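Local coordinates for putative membrane protein mmpL11 (Mycobacterium tuberculosis, PDB 4Y0L) that probably takes part in exporting lipids across the mycobacterial cell envelope as an RND-family transporter, of which this fragment is a periplasmic domain, at residues 1-7 / 48-54. Residues are numbered along the deposited sequence; the frame is centred on the assembly and turned at random.
Sequences PVQVLVR and GSALLSA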
loop_
_atom_site.group_PDB
_atom_site.type_symbol
_atom_site.label_atom_id
_atom_site.label_comp_id
_atom_site.label_asym_id
_atom_site.label_seq_id
_atom_site.Cartn_x
_atom_site.Cartn_y
_atom_site.Cartn_z
ATOM N N PRO A 1 -2.925 -5.619 -12.689
ATOM C CA PRO A 1 -3.111 -4.765 -11.511
ATOM C C PRO A 1 -2.411 -5.321 -10.271
ATOM O O PRO A 1 -2.871 -6.303 -9.689
ATOM C CB PRO A 1 -4.632 -4.748 -11.330
ATOM C CG PRO A 1 -5.169 -4.960 -12.702
ATOM C CD PRO A 1 -4.193 -5.871 -13.395
ATOM N N VAL A 2 -1.303 -4.697 -9.881
ATOM C CA VAL A 2 -0.543 -5.139 -8.718
ATOM C C VAL A 2 -1.272 -4.756 -7.431
ATOM O O VAL A 2 -1.718 -3.620 -7.280
ATOM C CB VAL A 2 0.879 -4.533 -8.708
ATOM C CG1 VAL A 2 1.688 -5.068 -7.530
ATOM C CG2 VAL A 2 1.593 -4.835 -10.016
ATOM N N GLN A 3 -1.385 -5.714 -6.514
ATOM C CA GLN A 3 -2.083 -5.508 -5.248
ATOM C C GLN A 3 -1.108 -5.324 -4.091
ATOM O O GLN A 3 -0.129 -6.060 -3.976
ATOM C CB GLN A 3 -3.005 -6.692 -4.948
ATOM C CG GLN A 3 -4.159 -6.853 -5.915
ATOM C CD GLN A 3 -4.923 -8.141 -5.684
ATOM O OE1 GLN A 3 -4.443 -9.229 -6.008
ATOM N NE2 GLN A 3 -6.114 -8.028 -5.107
ATOM N N VAL A 4 -1.391 -4.345 -3.234
ATOM C CA VAL A 4 -0.603 -4.106 -2.028
ATOM C C VAL A 4 -1.529 -3.993 -0.820
ATOM O O VAL A 4 -2.457 -3.185 -0.814
ATOM C CB VAL A 4 0.253 -2.829 -2.148
ATOM C CG1 VAL A 4 1.010 -2.556 -0.850
ATOM C CG2 VAL A 4 1.227 -2.955 -3.307
ATOM N N LEU A 5 -1.261 -4.809 0.196
ATOM C CA LEU A 5 -2.088 -4.862 1.396
ATOM C C LEU A 5 -1.341 -4.289 2.598
ATOM O O LEU A 5 -0.215 -4.691 2.882
ATOM C CB LEU A 5 -2.511 -6.305 1.683
ATOM C CG LEU A 5 -3.579 -6.492 2.763
ATOM C CD1 LEU A 5 -4.948 -6.085 2.242
ATOM C CD2 LEU A 5 -3.594 -7.928 3.253
ATOM N N VAL A 6 -1.979 -3.356 3.299
ATOM C CA VAL A 6 -1.380 -2.718 4.467
ATOM C C VAL A 6 -2.195 -3.021 5.722
ATOM O O VAL A 6 -3.377 -2.689 5.791
ATOM C CB VAL A 6 -1.276 -1.190 4.289
ATOM C CG1 VAL A 6 -0.404 -0.587 5.382
ATOM C CG2 VAL A 6 -0.710 -0.847 2.916
ATOM N N ARG A 7 -1.556 -3.648 6.706
ATOM C CA ARG A 7 -2.214 -3.983 7.968
ATOM C C ARG A 7 -1.644 -3.157 9.109
ATOM O O ARG A 7 -0.433 -2.945 9.192
ATOM C CB ARG A 7 -2.065 -5.476 8.289
ATOM C CG ARG A 7 -2.799 -6.398 7.328
ATOM C CD ARG A 7 -1.845 -7.331 6.605
ATOM N NE ARG A 7 -1.586 -8.555 7.358
ATOM C CZ ARG A 7 -0.576 -9.386 7.117
ATOM N NH1 ARG A 7 0.293 -9.124 6.149
ATOM N NH2 ARG A 7 -0.425 -10.478 7.853
ATOM N N GLY A 48 -9.456 -4.015 9.130
ATOM C CA GLY A 48 -8.186 -4.550 9.585
ATOM C C GLY A 48 -7.057 -4.185 8.641
ATOM O O GLY A 48 -5.900 -4.085 9.054
ATOM N N SER A 49 -7.399 -3.970 7.373
ATOM C CA SER A 49 -6.400 -3.699 6.344
ATOM C C SER A 49 -6.894 -2.716 5.290
ATOM O O SER A 49 -8.080 -2.385 5.233
ATOM C CB SER A 49 -5.985 -5.003 5.662
ATOM O OG SER A 49 -7.106 -5.639 5.074
ATOM N N ALA A 50 -5.964 -2.258 4.458
ATOM C CA ALA A 50 -6.278 -1.391 3.331
ATOM C C ALA A 50 -5.615 -1.925 2.065
ATOM O O ALA A 50 -4.405 -2.155 2.040
ATOM C CB ALA A 50 -5.824 0.031 3.609
ATOM N N LEU A 51 -6.413 -2.121 1.018
ATOM C CA LEU A 51 -5.898 -2.604 -0.256
ATOM C C LEU A 51 -5.595 -1.437 -1.191
ATOM O O LEU A 51 -6.451 -0.588 -1.441
ATOM C CB LEU A 51 -6.896 -3.557 -0.921
ATOM C CG LEU A 51 -6.387 -4.255 -2.187
ATOM C CD1 LEU A 51 -5.447 -5.400 -1.836
ATOM C CD2 LEU A 51 -7.545 -4.748 -3.043
ATOM N N LEU A 52 -4.365 -1.403 -1.691
ATOM C CA LEU A 52 -3.962 -0.447 -2.716
ATOM C C LEU A 52 -3.649 -1.192 -4.008
ATOM O O LEU A 52 -2.754 -2.037 -4.043
ATOM C CB LEU A 52 -2.750 0.364 -2.252
ATOM C CG LEU A 52 -3.008 1.336 -1.098
ATOM C CD1 LEU A 52 -1.701 1.787 -0.461
ATOM C CD2 LEU A 52 -3.810 2.542 -1.578
ATOM N N SER A 53 -4.398 -0.876 -5.063
ATOM C CA SER A 53 -4.242 -1.546 -6.350
ATOM C C SER A 53 -3.666 -0.601 -7.398
ATOM O O SER A 53 -4.235 0.456 -7.679
ATOM C CB SER A 53 -5.584 -2.105 -6.825
ATOM O OG SER A 53 -6.469 -1.060 -7.194
ATOM N N ALA A 54 -2.536 -0.999 -7.974
ATOM C CA ALA A 54 -1.844 -0.193 -8.973
ATOM C C ALA A 54 -1.954 -0.817 -10.354
ATOM O O ALA A 54 -1.625 -1.989 -10.551
ATOM C CB ALA A 54 -0.390 -0.023 -8.596
#
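Strand 2-7 and strand 49-55 run antiparallel, the axes of the paired segments 4.7 Å apart at closest approach, and are joined by six backbone hydrogen bonds. Each hydrogen-bonded pair exchanges two: Val-2 N to Ala-54 O and Ala-54 N to Val-2 O, both 2.8 Å; Val-4 N to Leu-52 O and Leu-52 N to Val-4 O, also 2.8 Å; Val-6 N to Ala-50 O at 3.0 Å and Ala-50 N to Val-6 O at 2.9 Å. Thus the amide and carbonyl of every even-numbered residue from 2 to 6 and from 50 to 54 are satisfied within this ladder. The carbonyls of Val-2, Val-4 and Val-6 also receive CA-H...O contacts from Ser-53, Leu-51 and Ser-49. The backbones of Gln-3, Leu-5 and Arg-7 hydrogen-bond instead to Gly-88, Asp-86 and Gln-84, at or beside strand 84-87; Leu-51 and Ser-53 pair with Arg-42 and Ala-39 of strand 37-43.

Side chains alternate accordingly. Beta-branched valines, well suited to extended backbone, share the buried face with Leu-52 and small alanines; Val-4 CB lies 4.4 Å from Leu-52 CB. The other, more open face tolerates polar groups: Gln-3, Arg-7, which forms a salt bridge with Asp-86, and Ser-53, whose OG is hydrogen-bonded to Arg-42. There Leu-5 CD1 meets Leu-51 CD1 at 4.2 Å.

These are the central strands, first and third in sequence, of a ferredoxin-like beta-alpha-beta-beta-alpha-beta fold, as in RND periplasmic domains. Helices 19-29 and 66-80 pack on the valine face, Ile-25 meeting Val-6 and Leu-52, and Met-72 meeting Val-2 and Val-4.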